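Local coordinates for macro domain-containing protein (Thermosipho africanus, PDB 7OMU) that combines a DarT-family domain with a macro domain whose pocket holds adenosine-5-diphosphoribose, at residues A[287-292]-A[311-316]; A[239-244]-A[346-351]. The protein carries 1 engineered substitution. One frame throughout, in Å; residues are numbered along the deposited sequence.

Contact 1 of 2, residues A[287-292]-A[311-316]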
loop_
_atom_site.group_PDB
_atom_site.type_symbol
_atom_site.label_atom_id
_atom_site.label_comp_id
_atom_site.label_asym_id
_atom_site.label_seq_id
_atom_site.Cartn_x
_atom_site.Cartn_y
_atom_site.Cartn_z
ATOM N N LEU A 287 -17.703 14.728 8.878
ATOM C CA LEU A 287 -17.011 14.555 7.577
ATOM C C LEU A 287 -15.990 15.682 7.389
ATOM O O LEU A 287 -16.403 16.849 7.305
ATOM C CB LEU A 287 -18.039 14.555 6.443
ATOM C CG LEU A 287 -17.453 14.416 5.038
ATOM C CD1 LEU A 287 -16.821 13.049 4.846
ATOM C CD2 LEU A 287 -18.522 14.652 3.990
ATOM N N TYR A 288 -14.706 15.326 7.323
ATOM C CA TYR A 288 -13.571 16.229 7.000
ATOM C C TYR A 288 -13.366 16.209 5.486
ATOM O O TYR A 288 -12.903 15.181 4.973
ATOM C CB TYR A 288 -12.313 15.775 7.746
ATOM C CG TYR A 288 -11.057 16.583 7.525
ATOM C CD1 TYR A 288 -11.089 17.903 7.113
ATOM C CD2 TYR A 288 -9.818 16.025 7.790
ATOM C CE1 TYR A 288 -9.924 18.631 6.936
ATOM C CE2 TYR A 288 -8.643 16.738 7.625
ATOM C CZ TYR A 288 -8.694 18.050 7.197
ATOM O OH TYR A 288 -7.540 18.764 7.038
ATOM N N LYS A 289 -13.730 17.297 4.800
ATOM C CA LYS A 289 -13.575 17.436 3.330
ATOM C C LYS A 289 -12.159 17.942 3.036
ATOM O O LYS A 289 -12.014 19.069 2.548
ATOM C CB LYS A 289 -14.686 18.326 2.768
ATOM C CG LYS A 289 -16.081 17.730 2.888
ATOM C CD LYS A 289 -17.153 18.556 2.224
ATOM C CE LYS A 289 -18.550 18.060 2.519
ATOM N NZ LYS A 289 -19.574 18.995 1.995
ATOM N N ARG A 290 -11.165 17.102 3.326
ATOM C CA ARG A 290 -9.710 17.372 3.179
ATOM C C ARG A 290 -9.377 17.599 1.699
ATOM O O ARG A 290 -9.591 16.669 0.893
ATOM C CB ARG A 290 -8.933 16.179 3.743
ATOM C CG ARG A 290 -7.522 16.489 4.214
ATOM C CD ARG A 290 -6.939 15.279 4.917
ATOM N NE ARG A 290 -5.981 14.573 4.089
ATOM C CZ ARG A 290 -4.692 14.448 4.367
ATOM N NH1 ARG A 290 -4.193 14.982 5.465
ATOM N NH2 ARG A 290 -3.899 13.783 3.544
ATOM N N GLU A 291 -8.855 18.782 1.358
ATOM C CA GLU A 291 -8.525 19.184 -0.038
ATOM C C GLU A 291 -7.124 18.676 -0.411
ATOM O O GLU A 291 -6.721 18.878 -1.570
ATOM C CB GLU A 291 -8.666 20.699 -0.210
ATOM C CG GLU A 291 -10.121 21.152 -0.208
ATOM C CD GLU A 291 -10.376 22.632 -0.443
ATOM O OE1 GLU A 291 -9.738 23.207 -1.355
ATOM O OE2 GLU A 291 -11.228 23.206 0.282
ATOM N N SER A 292 -6.426 18.021 0.522
ATOM C CA SER A 292 -5.078 17.419 0.329
ATOM C C SER A 292 -5.165 16.285 -0.700
ATOM O O SER A 292 -6.213 15.617 -0.752
ATOM C CB SER A 292 -4.504 16.932 1.652
ATOM O OG SER A 292 -3.082 16.953 1.651
ATOM N N GLN A 311 -9.524 13.291 -5.005
ATOM C CA GLN A 311 -9.735 13.823 -3.627
ATOM C C GLN A 311 -10.004 12.668 -2.652
ATOM O O GLN A 311 -10.610 11.654 -3.063
ATOM C CB GLN A 311 -10.882 14.838 -3.596
ATOM C CG GLN A 311 -12.274 14.211 -3.629
ATOM C CD GLN A 311 -13.399 15.195 -3.851
ATOM O OE1 GLN A 311 -14.530 14.805 -4.136
ATOM N NE2 GLN A 311 -13.113 16.482 -3.719
ATOM N N THR A 312 -9.558 12.824 -1.404
ATOM C CA THR A 312 -9.724 11.833 -0.310
ATOM C C THR A 312 -10.164 12.573 0.956
ATOM O O THR A 312 -9.344 13.317 1.530
ATOM C CB THR A 312 -8.447 11.014 -0.085
ATOM O OG1 THR A 312 -8.071 10.414 -1.325
ATOM C CG2 THR A 312 -8.625 9.935 0.959
ATOM N N TRP A 313 -11.426 12.382 1.341
ATOM C CA TRP A 313 -12.057 12.919 2.575
ATOM C C TRP A 313 -11.939 11.876 3.685
ATOM O O TRP A 313 -11.737 10.694 3.365
ATOM C CB TRP A 313 -13.528 13.277 2.321
ATOM C CG TRP A 313 -13.754 14.384 1.337
ATOM C CD1 TRP A 313 -12.827 15.234 0.804
ATOM C CD2 TRP A 313 -15.022 14.797 0.802
ATOM N NE1 TRP A 313 -13.428 16.135 -0.034
ATOM C CE2 TRP A 313 -14.774 15.890 -0.056
ATOM C CE3 TRP A 313 -16.337 14.350 0.965
ATOM C CZ2 TRP A 313 -15.796 16.533 -0.754
ATOM C CZ3 TRP A 313 -17.345 14.988 0.278
ATOM C CH2 TRP A 313 -17.077 16.067 -0.567
ATOM N N PHE A 314 -12.074 12.308 4.936
ATOM C CA PHE A 314 -12.070 11.441 6.139
ATOM C C PHE A 314 -13.380 11.649 6.894
ATOM O O PHE A 314 -13.687 12.800 7.239
ATOM C CB PHE A 314 -10.870 11.756 7.034
ATOM C CG PHE A 314 -9.562 11.233 6.507
ATOM C CD1 PHE A 314 -8.892 11.895 5.493
ATOM C CD2 PHE A 314 -9.018 10.066 7.011
ATOM C CE1 PHE A 314 -7.688 11.411 5.010
ATOM C CE2 PHE A 314 -7.814 9.582 6.522
ATOM C CZ PHE A 314 -7.146 10.255 5.524
ATOM N N LEU A 315 -14.126 10.565 7.114
ATOM C CA LEU A 315 -15.357 10.550 7.939
ATOM C C LEU A 315 -14.970 10.072 9.337
ATOM O O LEU A 315 -14.495 8.938 9.453
ATOM C CB LEU A 315 -16.395 9.625 7.299
ATOM C CG LEU A 315 -17.750 9.568 8.005
ATOM C CD1 LEU A 315 -18.435 10.926 7.970
ATOM C CD2 LEU A 315 -18.648 8.510 7.382
ATOM N N LEU A 316 -15.129 10.932 10.342
ATOM C CA LEU A 316 -14.902 10.595 11.770
ATOM C C LEU A 316 -16.198 10.010 12.333
ATOM O O LEU A 316 -17.195 10.744 12.426
ATOM C CB LEU A 316 -14.445 11.852 12.515
ATOM C CG LEU A 316 -13.191 12.507 11.935
ATOM C CD1 LEU A 316 -12.889 13.820 12.633
ATOM C CD2 LEU A 316 -11.997 11.566 12.016
#

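Contact 2 of 2, residues A[239-244]-A[346-351]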
loop_
_atom_site.group_PDB
_atom_site.type_symbol
_atom_site.label_atom_id
_atom_site.label_comp_id
_atom_site.label_asym_id
_atom_site.label_seq_id
_atom_site.Cartn_x
_atom_site.Cartn_y
_atom_site.Cartn_z
ATOM N N MET A 239 -11.295 4.601 -2.539
ATOM C CA MET A 239 -12.594 5.199 -2.135
ATOM C C MET A 239 -12.353 6.672 -1.787
ATOM O O MET A 239 -11.258 7.003 -1.287
ATOM C CB MET A 239 -13.216 4.482 -0.931
ATOM C CG MET A 239 -13.558 3.018 -1.178
ATOM S SD MET A 239 -14.712 2.726 -2.546
ATOM C CE MET A 239 -13.575 2.128 -3.793
ATOM N N GLN A 240 -13.345 7.515 -2.059
ATOM C CA GLN A 240 -13.246 8.993 -1.961
ATOM C C GLN A 240 -13.329 9.418 -0.487
ATOM O O GLN A 240 -12.719 10.438 -0.135
ATOM C CB GLN A 240 -14.332 9.613 -2.843
ATOM C CG GLN A 240 -14.393 11.131 -2.784
ATOM C CD GLN A 240 -15.504 11.659 -1.908
ATOM O OE1 GLN A 240 -16.160 10.927 -1.163
ATOM N NE2 GLN A 240 -15.742 12.954 -2.011
ATOM N N THR A 241 -14.055 8.669 0.342
ATOM C CA THR A 241 -14.248 8.956 1.786
ATOM C C THR A 241 -13.800 7.732 2.586
ATOM O O THR A 241 -14.373 6.648 2.386
ATOM C CB THR A 241 -15.703 9.340 2.084
ATOM O OG1 THR A 241 -15.993 10.561 1.401
ATOM C CG2 THR A 241 -15.983 9.508 3.562
ATOM N N LEU A 242 -12.792 7.907 3.439
ATOM C CA LEU A 242 -12.293 6.867 4.370
ATOM C C LEU A 242 -12.880 7.155 5.752
ATOM O O LEU A 242 -12.704 8.276 6.259
ATOM C CB LEU A 242 -10.760 6.884 4.391
ATOM C CG LEU A 242 -10.080 6.943 3.021
ATOM C CD1 LEU A 242 -8.571 6.813 3.170
ATOM C CD2 LEU A 242 -10.618 5.867 2.084
ATOM N N THR A 243 -13.579 6.179 6.317
ATOM C CA THR A 243 -14.206 6.267 7.654
ATOM C C THR A 243 -13.175 5.829 8.693
ATOM O O THR A 243 -12.370 4.939 8.397
ATOM C CB THR A 243 -15.499 5.450 7.686
ATOM O OG1 THR A 243 -16.192 5.735 6.472
ATOM C CG2 THR A 243 -16.371 5.779 8.873
ATOM N N VAL A 244 -13.181 6.471 9.855
ATOM C CA VAL A 244 -12.172 6.266 10.926
ATOM C C VAL A 244 -12.933 6.162 12.244
ATOM O O VAL A 244 -13.579 7.155 12.628
ATOM C CB VAL A 244 -11.154 7.421 10.941
ATOM C CG1 VAL A 244 -10.178 7.307 12.104
ATOM C CG2 VAL A 244 -10.408 7.524 9.621
ATOM N N GLU A 346 -23.855 15.630 1.185
ATOM C CA GLU A 346 -22.445 16.005 1.492
ATOM C C GLU A 346 -21.518 15.707 0.306
ATOM O O GLU A 346 -20.367 16.174 0.334
ATOM C CB GLU A 346 -21.968 15.263 2.743
ATOM C CG GLU A 346 -22.705 15.666 4.006
ATOM C CD GLU A 346 -22.159 16.879 4.741
ATOM O OE1 GLU A 346 -21.176 17.493 4.267
ATOM O OE2 GLU A 346 -22.709 17.199 5.813
ATOM N N GLY A 347 -21.990 14.946 -0.684
ATOM C CA GLY A 347 -21.268 14.703 -1.948
ATOM C C GLY A 347 -20.225 13.606 -1.823
ATOM O O GLY A 347 -19.210 13.679 -2.547
ATOM N N ILE A 348 -20.466 12.619 -0.955
ATOM C CA ILE A 348 -19.631 11.390 -0.815
ATOM C C ILE A 348 -19.825 10.540 -2.077
ATOM O O ILE A 348 -20.939 10.016 -2.258
ATOM C CB ILE A 348 -20.003 10.626 0.475
ATOM C CG1 ILE A 348 -19.624 11.419 1.728
ATOM C CG2 ILE A 348 -19.376 9.241 0.490
ATOM C CD1 ILE A 348 -20.101 10.807 3.026
ATOM N N LYS A 349 -18.785 10.416 -2.911
ATOM C CA LYS A 349 -18.819 9.701 -4.218
ATOM C C LYS A 349 -18.663 8.194 -3.990
ATOM O O LYS A 349 -19.304 7.426 -4.723
ATOM C CB LYS A 349 -17.700 10.174 -5.153
ATOM C CG LYS A 349 -17.666 11.668 -5.441
ATOM C CD LYS A 349 -18.890 12.184 -6.142
ATOM C CE LYS A 349 -18.731 13.619 -6.601
ATOM N NZ LYS A 349 -19.980 14.139 -7.207
ATOM N N SER A 350 -17.809 7.796 -3.046
ATOM C CA SER A 350 -17.526 6.378 -2.699
ATOM C C SER A 350 -16.993 6.301 -1.262
ATOM O O SER A 350 -16.449 7.303 -0.775
ATOM C CB SER A 350 -16.581 5.749 -3.693
ATOM O OG SER A 350 -15.350 6.448 -3.759
ATOM N N LEU A 351 -17.157 5.154 -0.606
ATOM C CA LEU A 351 -17.001 5.025 0.865
ATOM C C LEU A 351 -16.236 3.742 1.226
ATOM O O LEU A 351 -16.578 2.661 0.708
ATOM C CB LEU A 351 -18.404 5.038 1.480
ATOM C CG LEU A 351 -18.459 5.109 3.002
ATOM C CD1 LEU A 351 -17.922 6.438 3.503
ATOM C CD2 LEU A 351 -19.877 4.891 3.490
#

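Contact 1 of 2, residues A[287-292]-A[311-316]
Lys-289 lies across one face of the Trp-313 indole, its CG over the centre, 3.6 Å above the ring plane. Gln-311 OE1, hydrogen-bonded to Gln-240 NE2, lies over the opposite face, offset toward the rim, and the carbonyl oxygen of Arg-290 meets the edge in the ring plane, beside CD1. The contact pairs strands 286-288 and 313-318 antiparallel at one border of the mixed macro-domain sheet. Tyr-288 and Phe-314 form a hydrogen-bonded pair, with Tyr-288 N to Phe-314 O at 2.7 Å. The return bond, Phe-314 N to Tyr-288 O, measures 3.0 Å.

Beyond this pair the chain leaves the strand through an inverse gamma turn centred on Lys-289. The turn brings Lys-289 CA over the five-membered ring of Trp-313 in a CH-pi contact, 3.5 Å from its centroid. From there the lysine chain runs on extended across the six-membered ring, CD lying 3.7 Å from Trp-313 CH2, and its NZ ends in a salt bridge with Glu-346. Leu-287 CD2 approaches the same ring obliquely, 3.7 Å from Trp-313 CE3.

Tyr-288, Arg-290 and Phe-314 form a second cluster of flat side chains. One face of the tyrosine ring carries Arg-290 CB over its centre. Arg-290 and Phe-314 lie side by side and point the same way, their guanidinium and ring planes 78° apart, while Ser-292 CB lies over one face of the guanidinium, offset toward its rim, and Thr-312 O lies near its edge. Asp-266 takes both polar ends, receiving a salt bridge from Arg-290 NH1 and a hydrogen bond from Tyr-288 OH. Leu-287 and Leu-315 form the neighbouring non-hydrogen-bonded pair, and their side chains cross at about a right angle with Leu-287 CB 4.0 Å from Leu-315 CD1.

Contact 2 of 2, residues A[239-244]-A[346-351]
Gln-240 OE1 is gripped by two donors, the weakly bonded backbone N of Lys-349 at 3.2 Å and the hydroxyl of Thr-241. The Thr-241 OG1 to Gln-240 OE1 bond is 2.6 Å long, its donor standing above the carboxamide plane. Through this oxygen the entrance to strand 241-246 is tied to the loop that follows helix 329-346. Gly-347, the first residue after that helix to leave helical backbone angles, has positive phi and forms a Schellman motif. The loop leads into strand 351-354, which runs parallel to strand 241-246 in the macro-domain sheet.

Ser-350 supplies two further acceptors. Its OG, placed between the backbone N and the carbonyl carbon (chi1 59°), takes the N-H of Gln-240 at 2.8 Å from Gln-240 N. Its carbonyl oxygen receives Thr-241 N at 3.0 Å, next to the parallel bridge of Thr-241 with Leu-351. Met-239 lies against the same serine, its SD 3.7 Å from Ser-350 CB.

Apolar groups continue the contact beside the bonds. Ile-348 meets Thr-241 OG1 with CG1 and CG2. Leu-351 CD1 packs 3.6 Å from Thr-241 CG2 and also touches Thr-243 OG1, the hydroxyl that is hydrogen-bonded to Ala-352 O.

The two contacts lie side by side in one sheet, their centres about 8 Å apart, because strands 313-318 and 241-246 are neighbours in it. Probable backbone hydrogen bonds join them, Trp-313 N to Gln-240 O and Val-244 N to Leu-315 O, each 2.8 Å. The Trp-313 indole also packs against the loop of contact 2 at Glu-346 and Gly-347, with Trp-313 CZ3 3.2 Å from Glu-346 O. Along the chain, contact 1 falls within the segment between residues 244 and 346. The side chains of Phe-314, in contact 1, and Thr-243, in contact 2, each lie about 10 Å from the bound adenosine-5-diphosphoribose.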